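Local coordinates for protein histidine kinase (Methanosarcina mazei, PDB 3LI9) that probably senses an extracellular signal through its PDC-fold (double Cache) sensor domain and relays it to a cytoplasmic kinase that transfers phosphate from ATP to a histidine, at residues 108-113 and 144-149; 149-154 and 171-176; 184-189 and 265-270; 17-22 and 250-255. All coordinates share one frame; numbering follows the deposited sequence.

Contact 1: 108-113 and 144-149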
loop_
_atom_site.group_PDB
_atom_site.type_symbol
_atom_site.label_atom_id
_atom_site.label_comp_id
_atom_site.label_asym_id
_atom_site.label_seq_id
_atom_site.Cartn_x
_atom_site.Cartn_y
_atom_site.Cartn_z
ATOM N N ASN A 108 2.465 15.339 7.529
ATOM C CA ASN A 108 3.169 14.797 6.341
ATOM C C ASN A 108 4.369 15.584 5.923
ATOM O O ASN A 108 4.524 16.741 6.294
ATOM C CB ASN A 108 2.177 14.696 5.157
ATOM C CG ASN A 108 1.780 16.069 4.633
ATOM O OD1 ASN A 108 0.796 16.739 5.128
ATOM N ND2 ASN A 108 2.549 16.550 3.714
ATOM N N LYS A 109 5.200 14.950 5.126
ATOM C CA LYS A 109 6.277 15.668 4.437
ATOM C C LYS A 109 6.212 15.567 2.914
ATOM O O LYS A 109 7.277 15.579 2.229
ATOM C CB LYS A 109 7.630 15.208 5.024
ATOM C CG LYS A 109 7.852 13.793 4.942
ATOM C CD LYS A 109 9.244 13.380 5.585
ATOM C CE LYS A 109 9.283 13.533 7.069
ATOM N NZ LYS A 109 10.489 12.715 7.551
ATOM N N ILE A 110 5.006 15.541 2.368
ATOM C CA ILE A 110 4.749 15.393 0.927
ATOM C C ILE A 110 5.452 16.468 0.149
ATOM O O ILE A 110 6.066 16.171 -0.872
ATOM C CB ILE A 110 3.226 15.533 0.614
ATOM C CG1 ILE A 110 2.361 14.402 1.200
ATOM C CG2 ILE A 110 2.912 15.606 -0.966
ATOM C CD1 ILE A 110 2.605 13.047 0.548
ATOM N N ASN A 111 5.414 17.703 0.631
ATOM C CA ASN A 111 5.943 18.815 -0.132
ATOM C C ASN A 111 7.339 19.134 0.352
ATOM O O ASN A 111 7.935 20.131 -0.110
ATOM C CB ASN A 111 5.040 20.073 0.022
ATOM C CG ASN A 111 3.680 19.920 -0.668
ATOM O OD1 ASN A 111 2.922 18.940 -0.498
ATOM N ND2 ASN A 111 3.344 20.918 -1.454
ATOM N N GLY A 112 7.870 18.314 1.261
ATOM C CA GLY A 112 9.232 18.439 1.792
ATOM C C GLY A 112 9.357 18.621 3.305
ATOM O O GLY A 112 9.790 17.729 4.038
ATOM N N PRO A 113 8.979 19.811 3.839
ATOM C CA PRO A 113 9.086 20.002 5.297
ATOM C C PRO A 113 7.852 19.301 5.993
ATOM O O PRO A 113 6.828 19.035 5.325
ATOM C CB PRO A 113 8.992 21.530 5.453
ATOM C CG PRO A 113 8.241 21.997 4.242
ATOM C CD PRO A 113 8.722 21.053 3.107
ATOM N N PHE A 144 -1.116 7.874 -7.030
ATOM C CA PHE A 144 -0.264 9.055 -6.948
ATOM C C PHE A 144 -0.964 10.188 -6.203
ATOM O O PHE A 144 -2.187 10.386 -6.358
ATOM C CB PHE A 144 -0.001 9.560 -8.374
ATOM C CG PHE A 144 0.958 8.713 -9.140
ATOM C CD1 PHE A 144 2.290 8.871 -8.950
ATOM C CD2 PHE A 144 0.491 7.715 -10.008
ATOM C CE1 PHE A 144 3.255 8.067 -9.623
ATOM C CE2 PHE A 144 1.467 6.911 -10.697
ATOM C CZ PHE A 144 2.827 7.106 -10.493
ATOM N N TYR A 145 -0.174 10.940 -5.402
ATOM C CA TYR A 145 -0.728 12.086 -4.669
ATOM C C TYR A 145 0.353 13.150 -4.652
ATOM O O TYR A 145 1.486 12.868 -4.281
ATOM C CB TYR A 145 -1.148 11.694 -3.276
ATOM C CG TYR A 145 -1.603 12.870 -2.449
ATOM C CD1 TYR A 145 -2.859 13.419 -2.636
ATOM C CD2 TYR A 145 -0.753 13.432 -1.525
ATOM C CE1 TYR A 145 -3.278 14.483 -1.869
ATOM C CE2 TYR A 145 -1.169 14.534 -0.725
ATOM C CZ TYR A 145 -2.435 15.017 -0.925
ATOM O OH TYR A 145 -2.841 16.081 -0.167
ATOM N N GLU A 146 0.029 14.323 -5.230
ATOM C CA GLU A 146 1.036 15.403 -5.326
ATOM C C GLU A 146 2.368 14.885 -5.851
ATOM O O GLU A 146 3.487 15.269 -5.396
ATOM C CB GLU A 146 1.062 16.257 -3.976
ATOM C CG GLU A 146 -0.356 16.809 -3.688
ATOM C CD GLU A 146 -0.534 17.643 -2.397
ATOM O OE1 GLU A 146 -1.692 18.146 -2.130
ATOM O OE2 GLU A 146 0.475 17.761 -1.681
ATOM N N GLY A 147 2.292 14.036 -6.909
ATOM C CA GLY A 147 3.489 13.576 -7.596
ATOM C C GLY A 147 4.178 12.356 -6.965
ATOM O O GLY A 147 5.117 11.884 -7.506
ATOM N N ILE A 148 3.698 11.895 -5.817
ATOM C CA ILE A 148 4.363 10.788 -5.144
ATOM C C ILE A 148 3.500 9.488 -5.187
ATOM O O ILE A 148 2.381 9.553 -4.826
ATOM C CB ILE A 148 4.650 11.166 -3.717
ATOM C CG1 ILE A 148 5.621 12.391 -3.775
ATOM C CG2 ILE A 148 5.357 9.973 -2.964
ATOM C CD1 ILE A 148 5.752 13.073 -2.523
ATOM N N PHE A 149 4.120 8.400 -5.650
ATOM C CA PHE A 149 3.493 7.064 -5.733
ATOM C C PHE A 149 3.517 6.459 -4.331
ATOM O O PHE A 149 4.586 6.394 -3.716
ATOM C CB PHE A 149 4.338 6.211 -6.687
ATOM C CG PHE A 149 3.569 4.942 -7.149
ATOM C CD1 PHE A 149 2.233 4.998 -7.491
ATOM C CD2 PHE A 149 4.230 3.741 -7.128
ATOM C CE1 PHE A 149 1.555 3.807 -7.911
ATOM C CE2 PHE A 149 3.601 2.585 -7.521
ATOM C CZ PHE A 149 2.286 2.607 -7.847
#
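Ile-110 pushes its branched side chain against three residues of the facing hairpin: its CG1-CD1 arm meets Tyr-145, while CG2 meets both Glu-146 and Ile-148. CD1 comes to the edge of the Tyr-145 ring, in its plane, 4.0 Å from CD2. CG2 lies 3.6 Å from Glu-146 CB and is also 3.3 Å from Glu-146 OE2. Ile-148 adds its CD1, 3.5 Å from Ile-110 O and 4.1 Å from Ile-110 CG2. The side chain of Glu-146 is extended beyond CG (chi2 179°), and CG sits 3.8 Å above the plane of the Tyr-145 ring, over its centre, while the carboxylate reaches out near the side chain of Asn-111.

Two tight turns present these groups. Residues 109-112 form a type I turn that carries Ile-110 at its tip and ends in Gly-112, whose positive phi comes easily to a residue without a CB. Opposite it, Tyr-145 to Ile-148 make a type I' turn, the usual link of a two-residue beta hairpin; here Gly-147 suits its left-handed backbone, and Ile-148 N donates to Tyr-145 O at 2.9 Å. Behind this layer, Ile-110 and Tyr-145 both rest on Met-150 of strand 148-159, and Ile-148 touches Ile-73. Tyr-145 also lies beside a bound buffer molecule, consistent with a pocket in this part of the sensor domain.

The two loops are thus joined chiefly by dispersion forces around one buried isoleucine, while the carboxylate of Glu-146 lies at the exposed margin, where water can probably solvate its charge.

Contact 2: 149-154 and 171-176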
loop_
_atom_site.group_PDB
_atom_site.type_symbol
_atom_site.label_atom_id
_atom_site.label_comp_id
_atom_site.label_asym_id
_atom_site.label_seq_id
_atom_site.Cartn_x
_atom_site.Cartn_y
_atom_site.Cartn_z
ATOM N N PHE A 149 4.120 8.400 -5.650
ATOM C CA PHE A 149 3.493 7.064 -5.733
ATOM C C PHE A 149 3.517 6.459 -4.331
ATOM O O PHE A 149 4.586 6.394 -3.716
ATOM C CB PHE A 149 4.338 6.211 -6.687
ATOM C CG PHE A 149 3.569 4.942 -7.149
ATOM C CD1 PHE A 149 2.233 4.998 -7.491
ATOM C CD2 PHE A 149 4.230 3.741 -7.128
ATOM C CE1 PHE A 149 1.555 3.807 -7.911
ATOM C CE2 PHE A 149 3.601 2.585 -7.521
ATOM C CZ PHE A 149 2.286 2.607 -7.847
HETATM N N MSE A 150 2.353 6.087 -3.827
HETATM C CA MSE A 150 2.230 5.584 -2.465
HETATM C C MSE A 150 1.034 4.657 -2.279
HETATM O O MSE A 150 0.216 4.422 -3.178
HETATM C CB MSE A 150 2.093 6.758 -1.498
HETATM C CG MSE A 150 0.865 7.592 -1.754
HETATM SE SE MSE A 150 0.867 9.195 -0.514
HETATM C CE MSE A 150 2.201 10.227 -1.416
ATOM N N VAL A 151 1.037 4.061 -1.090
ATOM C CA VAL A 151 -0.155 3.350 -0.629
ATOM C C VAL A 151 -0.462 3.798 0.797
ATOM O O VAL A 151 0.432 4.259 1.495
ATOM C CB VAL A 151 0.126 1.824 -0.698
ATOM C CG1 VAL A 151 1.177 1.326 0.312
ATOM C CG2 VAL A 151 -1.152 1.038 -0.738
ATOM N N SER A 152 -1.717 3.627 1.214
ATOM C CA SER A 152 -2.094 3.991 2.576
ATOM C C SER A 152 -2.560 2.791 3.361
ATOM O O SER A 152 -3.322 1.990 2.821
ATOM C CB SER A 152 -3.292 4.999 2.478
ATOM O OG SER A 152 -3.454 5.578 3.744
ATOM N N TYR A 153 -2.153 2.719 4.616
ATOM C CA TYR A 153 -2.627 1.671 5.534
ATOM C C TYR A 153 -3.545 2.368 6.537
ATOM O O TYR A 153 -3.145 3.367 7.133
ATOM C CB TYR A 153 -1.459 1.087 6.342
ATOM C CG TYR A 153 -0.404 0.312 5.546
ATOM C CD1 TYR A 153 -0.395 -1.089 5.570
ATOM C CD2 TYR A 153 0.539 0.982 4.747
ATOM C CE1 TYR A 153 0.559 -1.795 4.862
ATOM C CE2 TYR A 153 1.490 0.264 3.986
ATOM C CZ TYR A 153 1.468 -1.136 4.085
ATOM O OH TYR A 153 2.401 -1.851 3.356
ATOM N N ASP A 154 -4.731 1.813 6.798
ATOM C CA ASP A 154 -5.661 2.510 7.692
ATOM C C ASP A 154 -6.282 1.511 8.644
ATOM O O ASP A 154 -6.677 0.440 8.238
ATOM C CB ASP A 154 -6.770 3.199 6.903
ATOM C CG ASP A 154 -6.207 4.182 5.908
ATOM O OD1 ASP A 154 -5.893 5.307 6.358
ATOM O OD2 ASP A 154 -5.961 3.826 4.704
ATOM N N VAL A 171 2.671 5.442 2.740
ATOM C CA VAL A 171 3.953 4.771 2.504
ATOM C C VAL A 171 4.389 4.997 1.029
ATOM O O VAL A 171 3.764 4.441 0.144
ATOM C CB VAL A 171 3.813 3.285 2.755
ATOM C CG1 VAL A 171 5.195 2.518 2.601
ATOM C CG2 VAL A 171 3.377 3.057 4.292
ATOM N N PRO A 172 5.454 5.736 0.768
ATOM C CA PRO A 172 5.921 5.903 -0.662
ATOM C C PRO A 172 6.433 4.564 -1.155
ATOM O O PRO A 172 7.034 3.742 -0.405
ATOM C CB PRO A 172 7.195 6.821 -0.570
ATOM C CG PRO A 172 6.938 7.566 0.776
ATOM C CD PRO A 172 6.165 6.614 1.728
ATOM N N LEU A 173 6.204 4.313 -2.440
ATOM C CA LEU A 173 6.591 3.036 -3.018
ATOM C C LEU A 173 7.718 3.128 -4.046
ATOM O O LEU A 173 8.059 2.109 -4.694
ATOM C CB LEU A 173 5.384 2.416 -3.739
ATOM C CG LEU A 173 4.205 2.070 -2.816
ATOM C CD1 LEU A 173 2.868 1.794 -3.597
ATOM C CD2 LEU A 173 4.632 0.936 -1.888
ATOM N N GLU A 174 8.365 4.289 -4.155
ATOM C CA GLU A 174 9.528 4.311 -5.053
ATOM C C GLU A 174 10.543 3.232 -4.767
ATOM O O GLU A 174 11.129 2.659 -5.700
ATOM C CB GLU A 174 10.231 5.680 -4.921
ATOM C CG GLU A 174 11.335 5.854 -5.935
ATOM C CD GLU A 174 11.906 7.275 -5.881
ATOM O OE1 GLU A 174 11.199 8.185 -5.380
ATOM O OE2 GLU A 174 13.048 7.472 -6.306
ATOM N N TYR A 175 10.713 2.848 -3.506
ATOM C CA TYR A 175 11.727 1.859 -3.129
ATOM C C TYR A 175 11.441 0.510 -3.790
ATOM O O TYR A 175 12.356 -0.271 -4.062
ATOM C CB TYR A 175 11.811 1.720 -1.588
ATOM C CG TYR A 175 10.750 0.820 -1.064
ATOM C CD1 TYR A 175 10.990 -0.587 -0.874
ATOM C CD2 TYR A 175 9.499 1.332 -0.708
ATOM C CE1 TYR A 175 9.968 -1.434 -0.404
ATOM C CE2 TYR A 175 8.508 0.517 -0.188
ATOM C CZ TYR A 175 8.749 -0.856 -0.034
ATOM O OH TYR A 175 7.745 -1.654 0.418
ATOM N N VAL A 176 10.167 0.257 -4.040
ATOM C CA VAL A 176 9.826 -1.010 -4.708
ATOM C C VAL A 176 10.483 -1.120 -6.075
ATOM O O VAL A 176 11.046 -2.187 -6.419
ATOM C CB VAL A 176 8.335 -1.185 -4.763
ATOM C CG1 VAL A 176 7.952 -2.484 -5.568
ATOM C CG2 VAL A 176 7.770 -1.233 -3.351
HETATM O O HOH W 1 7.293 7.002 -4.057
#
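Tyr-153 and Val-171 make the closest side-chain approach here: Val-171 CG2 comes obliquely to the tyrosine ring, 3.4 Å from CE2. Having CG2 beside the backbone N and CG1 anti to it (chi1 -176°) puts CG2 next to that ring. Val-151 stands side by side with Val-171 on the same face of the sheet, a place where beta-branched residues suit an extended backbone. Leu-173 continues the packed region. Its CB is 3.8 Å from Phe-149 CD2, and its CD1 lies over one face of the phenylalanine ring, displaced toward the rim, while also touching Met-150 C at 3.6 Å.

These residues belong to the ends of a beta hairpin, strands 148-159 and 162-172, within the antiparallel sheet of a PDC domain; helix 13-48 covers Tyr-153 and Val-171. Val-151 and Val-171 form a hydrogen-bonded pair, with Val-171 N to Val-151 O at 2.8 Å and Val-151 N to Val-171 O at 3.0 Å. Pro-172 sits in the next, non-hydrogen-bonded pair with Met-150, where no N-H is needed toward that strand, so the lack of one costs the hairpin no bond. The selenomethionine side chain of Met-150 diverges from Pro-172 and ends near a bound buffer molecule.

Packing gives way to water where the strand turns into helix 174-180. Phe-149 O still accepts from Leu-173 N at 2.9 Å, but it also takes a hydrogen bond from a water 2.8 Å away. That same water accepts from Glu-174 N at 2.9 Å, bridging this residue to the strand, while the side chain of Glu-174 is exposed and keeps clear of the strand.

Contact 3: 184-189 and 265-270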
loop_
_atom_site.group_PDB
_atom_site.type_symbol
_atom_site.label_atom_id
_atom_site.label_comp_id
_atom_site.label_asym_id
_atom_site.label_seq_id
_atom_site.Cartn_x
_atom_site.Cartn_y
_atom_site.Cartn_z
ATOM N N ARG A 184 17.878 -9.812 -11.164
ATOM C CA ARG A 184 18.153 -10.472 -12.443
ATOM C C ARG A 184 18.247 -11.955 -12.214
ATOM O O ARG A 184 18.819 -12.408 -11.216
ATOM C CB ARG A 184 19.444 -9.940 -13.035
ATOM C CG ARG A 184 19.316 -8.500 -13.465
ATOM C CD ARG A 184 18.090 -8.201 -14.455
ATOM N NE ARG A 184 18.287 -6.807 -14.801
ATOM C CZ ARG A 184 17.425 -5.806 -14.642
ATOM N NH1 ARG A 184 17.855 -4.592 -14.973
ATOM N NH2 ARG A 184 16.158 -5.998 -14.268
ATOM N N THR A 185 17.684 -12.742 -13.109
ATOM C CA THR A 185 17.789 -14.176 -12.921
ATOM C C THR A 185 18.126 -14.823 -14.287
ATOM O O THR A 185 17.636 -14.388 -15.306
ATOM C CB THR A 185 16.435 -14.718 -12.333
ATOM O OG1 THR A 185 16.543 -16.101 -11.961
ATOM C CG2 THR A 185 15.325 -14.547 -13.357
ATOM N N PHE A 186 18.907 -15.895 -14.290
ATOM C CA PHE A 186 19.418 -16.400 -15.568
ATOM C C PHE A 186 20.115 -15.306 -16.409
ATOM O O PHE A 186 20.889 -14.523 -15.888
ATOM C CB PHE A 186 18.300 -17.165 -16.312
ATOM C CG PHE A 186 17.729 -18.278 -15.496
ATOM C CD1 PHE A 186 18.405 -19.479 -15.367
ATOM C CD2 PHE A 186 16.552 -18.114 -14.794
ATOM C CE1 PHE A 186 17.879 -20.507 -14.598
ATOM C CE2 PHE A 186 16.045 -19.138 -14.005
ATOM C CZ PHE A 186 16.705 -20.317 -13.896
ATOM N N ASP A 187 19.862 -15.236 -17.704
ATOM C CA ASP A 187 20.518 -14.244 -18.512
ATOM C C ASP A 187 19.749 -12.945 -18.669
ATOM O O ASP A 187 20.332 -11.882 -18.609
ATOM C CB ASP A 187 20.811 -14.803 -19.914
ATOM C CG ASP A 187 21.706 -16.038 -19.870
ATOM O OD1 ASP A 187 22.650 -16.066 -19.047
ATOM O OD2 ASP A 187 21.466 -16.996 -20.652
ATOM N N THR A 188 18.453 -13.034 -18.939
ATOM C CA THR A 188 17.668 -11.833 -19.176
ATOM C C THR A 188 16.385 -11.846 -18.313
ATOM O O THR A 188 15.455 -11.111 -18.596
ATOM C CB THR A 188 17.236 -11.714 -20.644
ATOM O OG1 THR A 188 16.477 -12.868 -21.008
ATOM C CG2 THR A 188 18.467 -11.555 -21.635
ATOM N N GLY A 189 16.332 -12.727 -17.329
ATOM C CA GLY A 189 15.142 -12.805 -16.459
ATOM C C GLY A 189 15.075 -11.561 -15.582
ATOM O O GLY A 189 16.105 -10.981 -15.235
ATOM N N LEU A 265 8.162 -12.977 -11.216
ATOM C CA LEU A 265 9.440 -13.182 -11.862
ATOM C C LEU A 265 9.158 -13.611 -13.306
ATOM O O LEU A 265 8.282 -14.494 -13.538
ATOM C CB LEU A 265 10.189 -14.378 -11.247
ATOM C CG LEU A 265 11.143 -14.294 -10.111
ATOM C CD1 LEU A 265 11.737 -15.714 -9.869
ATOM C CD2 LEU A 265 12.214 -13.228 -10.315
ATOM N N VAL A 266 9.870 -13.000 -14.249
ATOM C CA VAL A 266 9.622 -13.309 -15.666
ATOM C C VAL A 266 10.916 -13.970 -16.188
ATOM O O VAL A 266 11.990 -13.394 -16.101
ATOM C CB VAL A 266 9.308 -12.047 -16.495
ATOM C CG1 VAL A 266 9.187 -12.366 -17.991
ATOM C CG2 VAL A 266 8.011 -11.367 -16.007
ATOM N N VAL A 267 10.799 -15.225 -16.633
ATOM C CA VAL A 267 11.967 -16.016 -16.956
ATOM C C VAL A 267 11.764 -16.622 -18.363
ATOM O O VAL A 267 10.752 -17.291 -18.593
ATOM C CB VAL A 267 12.052 -17.246 -16.053
ATOM C CG1 VAL A 267 13.316 -17.972 -16.345
ATOM C CG2 VAL A 267 12.058 -16.885 -14.555
ATOM N N PRO A 268 12.728 -16.402 -19.235
ATOM C CA PRO A 268 12.719 -16.991 -20.573
ATOM C C PRO A 268 12.905 -18.501 -20.406
ATOM O O PRO A 268 13.900 -18.941 -19.801
ATOM C CB PRO A 268 13.947 -16.376 -21.227
ATOM C CG PRO A 268 14.237 -15.156 -20.443
ATOM C CD PRO A 268 13.902 -15.548 -19.034
ATOM N N LYS A 269 11.947 -19.273 -20.896
ATOM C CA LYS A 269 11.944 -20.695 -20.661
ATOM C C LYS A 269 13.205 -21.358 -21.159
ATOM O O LYS A 269 13.783 -22.222 -20.475
ATOM C CB LYS A 269 10.740 -21.332 -21.332
ATOM C CG LYS A 269 10.645 -22.862 -21.125
ATOM C CD LYS A 269 9.208 -23.328 -21.500
ATOM C CE LYS A 269 8.953 -24.793 -21.087
ATOM N NZ LYS A 269 7.525 -25.260 -21.416
ATOM N N GLU A 270 13.645 -20.976 -22.346
ATOM C CA GLU A 270 14.856 -21.593 -22.878
ATOM C C GLU A 270 16.110 -21.350 -22.001
ATOM O O GLU A 270 17.020 -22.202 -21.924
ATOM C CB GLU A 270 15.077 -21.175 -24.333
ATOM C CG GLU A 270 16.527 -21.247 -24.709
ATOM C CD GLU A 270 16.839 -20.443 -25.961
ATOM O OE1 GLU A 270 15.951 -20.358 -26.837
ATOM O OE2 GLU A 270 17.974 -19.912 -26.071
#
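Gly-189 lays its backbone against strand 261-268, its CA 3.2 Å from Val-266 O in a CA-H...O contact, as the loop 184-189 curls back so that Thr-185 N donates to Gly-189 O at 3.2 Å. Glycine suits this spot because a CB would run into Thr-185 CG2 and press on Val-266 O.

Val-267 spreads its two methyls between two loop residues. CG1 approaches the Phe-186 ring obliquely, 3.6 Å from CD2, and CG2 lies more loosely 4.2 Å from Thr-185 CG2. Phe-186 reaches it with CG beside the backbone N (chi1 -56°), and its ring also touches Met-272. Across the strand's end, Pro-268 CG sits 3.3 Å from Thr-188 OG1, a contact of carbon with oxygen; the hydroxyl has its hydrogen bond with Glu-271. Pro-268 occupies the N-cap position of helix 269-272, so the loop grips strand and helix together, its Asp-187 N also bonding to Glu-271.

Just beyond, Val-266 bonds through its backbone to Tyr-190, where strand 190-194 joins the sheet. The arrangement is that of a loop leading into an edge strand of the four-stranded antiparallel sheet in the second, probably membrane-proximal, PAS-like subdomain of a PDC fold.

Contact 4: 17-22 and 250-255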
loop_
_atom_site.group_PDB
_atom_site.type_symbol
_atom_site.label_atom_id
_atom_site.label_comp_id
_atom_site.label_asym_id
_atom_site.label_seq_id
_atom_site.Cartn_x
_atom_site.Cartn_y
_atom_site.Cartn_z
ATOM N N LYS A 17 12.853 -24.073 -8.355
ATOM C CA LYS A 17 13.699 -23.080 -7.793
ATOM C C LYS A 17 13.106 -21.698 -8.026
ATOM O O LYS A 17 13.339 -20.784 -7.207
ATOM C CB LYS A 17 15.095 -23.153 -8.388
ATOM C CG LYS A 17 15.938 -21.894 -8.218
ATOM C CD LYS A 17 17.129 -22.002 -9.175
ATOM C CE LYS A 17 17.717 -20.665 -9.535
ATOM N NZ LYS A 17 18.753 -20.197 -8.538
ATOM N N SER A 18 12.447 -21.516 -9.185
ATOM C CA SER A 18 11.979 -20.171 -9.551
ATOM C C SER A 18 10.757 -19.838 -8.677
ATOM O O SER A 18 10.600 -18.652 -8.279
ATOM C CB SER A 18 11.662 -20.031 -11.090
ATOM O OG SER A 18 12.880 -20.054 -11.780
ATOM N N ILE A 19 9.911 -20.846 -8.415
ATOM C CA ILE A 19 8.694 -20.687 -7.587
ATOM C C ILE A 19 9.212 -20.251 -6.202
ATOM O O ILE A 19 8.706 -19.310 -5.611
ATOM C CB ILE A 19 7.928 -22.022 -7.483
ATOM C CG1 ILE A 19 7.257 -22.296 -8.839
ATOM C CG2 ILE A 19 6.901 -21.945 -6.449
ATOM C CD1 ILE A 19 6.515 -23.739 -8.850
ATOM N N GLU A 20 10.243 -20.921 -5.695
ATOM C CA GLU A 20 10.738 -20.617 -4.311
ATOM C C GLU A 20 11.385 -19.246 -4.293
ATOM O O GLU A 20 11.239 -18.537 -3.313
ATOM C CB GLU A 20 11.797 -21.609 -3.849
ATOM C CG GLU A 20 11.191 -22.948 -3.647
ATOM C CD GLU A 20 10.265 -22.998 -2.466
ATOM O OE1 GLU A 20 10.323 -22.177 -1.507
ATOM O OE2 GLU A 20 9.484 -23.905 -2.449
HETATM N N MSE A 21 12.089 -18.877 -5.360
HETATM C CA MSE A 21 12.659 -17.531 -5.444
HETATM C C MSE A 21 11.579 -16.427 -5.411
HETATM O O MSE A 21 11.724 -15.398 -4.724
HETATM C CB MSE A 21 13.483 -17.326 -6.748
HETATM C CG MSE A 21 14.173 -16.001 -6.664
HETATM SE SE MSE A 21 15.323 -15.917 -8.316
HETATM C CE MSE A 21 16.842 -16.795 -7.639
ATOM N N ALA A 22 10.543 -16.625 -6.226
ATOM C CA ALA A 22 9.423 -15.653 -6.275
ATOM C C ALA A 22 8.781 -15.572 -4.875
ATOM O O ALA A 22 8.425 -14.447 -4.437
ATOM C CB ALA A 22 8.370 -16.092 -7.279
ATOM N N ILE A 250 8.065 -17.618 -18.925
ATOM C CA ILE A 250 7.166 -18.075 -17.903
ATOM C C ILE A 250 7.092 -16.938 -16.891
ATOM O O ILE A 250 8.143 -16.403 -16.554
ATOM C CB ILE A 250 7.775 -19.276 -17.194
ATOM C CG1 ILE A 250 8.019 -20.405 -18.226
ATOM C CG2 ILE A 250 6.770 -19.854 -16.179
ATOM C CD1 ILE A 250 9.055 -21.324 -17.754
HETATM N N MSE A 251 5.889 -16.610 -16.452
HETATM C CA MSE A 251 5.738 -15.569 -15.412
HETATM C C MSE A 251 5.350 -16.368 -14.159
HETATM O O MSE A 251 4.239 -16.974 -14.120
HETATM C CB MSE A 251 4.702 -14.589 -15.928
HETATM C CG MSE A 251 3.836 -13.940 -14.952
HETATM SE SE MSE A 251 2.722 -12.599 -15.858
HETATM C CE MSE A 251 3.929 -12.120 -17.151
ATOM N N PHE A 252 6.202 -16.279 -13.125
ATOM C CA PHE A 252 5.937 -16.877 -11.837
ATOM C C PHE A 252 5.421 -15.782 -10.899
ATOM O O PHE A 252 6.043 -14.693 -10.840
ATOM C CB PHE A 252 7.160 -17.438 -11.221
ATOM C CG PHE A 252 7.807 -18.550 -12.014
ATOM C CD1 PHE A 252 7.511 -19.871 -11.689
ATOM C CD2 PHE A 252 8.744 -18.237 -12.989
ATOM C CE1 PHE A 252 8.170 -20.927 -12.438
ATOM C CE2 PHE A 252 9.417 -19.250 -13.700
ATOM C CZ PHE A 252 9.098 -20.570 -13.433
ATOM N N TYR A 253 4.263 -15.997 -10.303
ATOM C CA TYR A 253 3.732 -14.915 -9.443
ATOM C C TYR A 253 3.433 -15.527 -8.074
ATOM O O TYR A 253 2.878 -16.645 -7.967
ATOM C CB TYR A 253 2.515 -14.235 -10.013
ATOM C CG TYR A 253 1.445 -15.200 -10.546
ATOM C CD1 TYR A 253 0.407 -15.634 -9.741
ATOM C CD2 TYR A 253 1.583 -15.735 -11.847
ATOM C CE1 TYR A 253 -0.561 -16.541 -10.254
ATOM C CE2 TYR A 253 0.649 -16.657 -12.342
ATOM C CZ TYR A 253 -0.388 -17.041 -11.586
ATOM O OH TYR A 253 -1.271 -17.985 -12.148
ATOM N N GLU A 254 3.772 -14.787 -7.005
ATOM C CA GLU A 254 3.535 -15.321 -5.635
ATOM C C GLU A 254 3.013 -14.181 -4.797
ATOM O O GLU A 254 3.461 -13.037 -4.899
ATOM C CB GLU A 254 4.826 -15.873 -5.019
ATOM C CG GLU A 254 5.282 -17.210 -5.634
ATOM C CD GLU A 254 4.330 -18.325 -5.291
ATOM O OE1 GLU A 254 3.518 -18.233 -4.365
ATOM O OE2 GLU A 254 4.414 -19.330 -6.012
ATOM N N PRO A 255 1.963 -14.447 -3.988
ATOM C CA PRO A 255 1.295 -13.388 -3.272
ATOM C C PRO A 255 2.094 -12.796 -2.139
ATOM O O PRO A 255 2.822 -13.504 -1.433
ATOM C CB PRO A 255 0.031 -14.065 -2.721
ATOM C CG PRO A 255 0.377 -15.506 -2.660
ATOM C CD PRO A 255 1.282 -15.764 -3.849
#
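Ser-18 and Phe-252 meet through a CH-pi interaction. Ser-18 CB stands over one face of the ring, 3.6 Å from its centroid and 18° off the ring normal. The small serine lets the helix come this near, and its hydroxyl bonds weakly back to Ala-14 O within the helix. The opposite face of the ring carries Ile-250 CG2, so the phenylalanine lies between a helix residue and a neighbour from its own strand.

Apolar contacts extend the interface along the helix. Ile-19 crosses Phe-252 at about a right angle, its CG1 3.8 Å from CD1. Ala-22, one turn on from Ser-18, turns its methyl to the strand; CB is 4.3 Å from Phe-252 CB and 3.7 Å from Glu-254 CG. Short side chains at 18 and 22 suit a helix axis that passes 7.8 Å from the strand axis.

The charged residue takes part through its carbon chain. Glu-254 bends at chi2 (-68°), which turns CD back from Ala-22 after CG has touched it; OE2 ends 3.6 Å from Ile-19 CG2. No hydrogen bond links the segments, and Glu-254 is partly exposed, so its carboxylate can probably meet solvent beyond the packed methylenes.

Phe-252 also touches Val-267 and Met-272, and alternate residues such as Tyr-253 face the other way, toward helix 221-231. Residues 17-22 and 250-255 run at 41° to each other. This is the long N-terminal helix 13-48 lying across one face of the second subdomain's antiparallel sheet, as is characteristic of PDC sensor domains.

How the contacts relate
From the N terminus, helix 13-48 opens contact 4 at once, and this contact closes only at strand 248-256, so contacts 1 and 2 are both nested inside its loop. Those two come in series: contact 1 joins loop 108-113 to the hairpin turn at 144-149, and contact 2 starts at their shared Phe-149 and closes the next hairpin. Contact 3 opens later, at 184-189, and closes after contact 4, so the two cross; their strands are neighbours in the four-stranded sheet. Contacts 1 and 2 thus lie in the seven-stranded sheet and its loops, and contacts 3 and 4 at the other, with centres of contacts 2 and 4 about 23 Å apart and helix 13-48 reaching both.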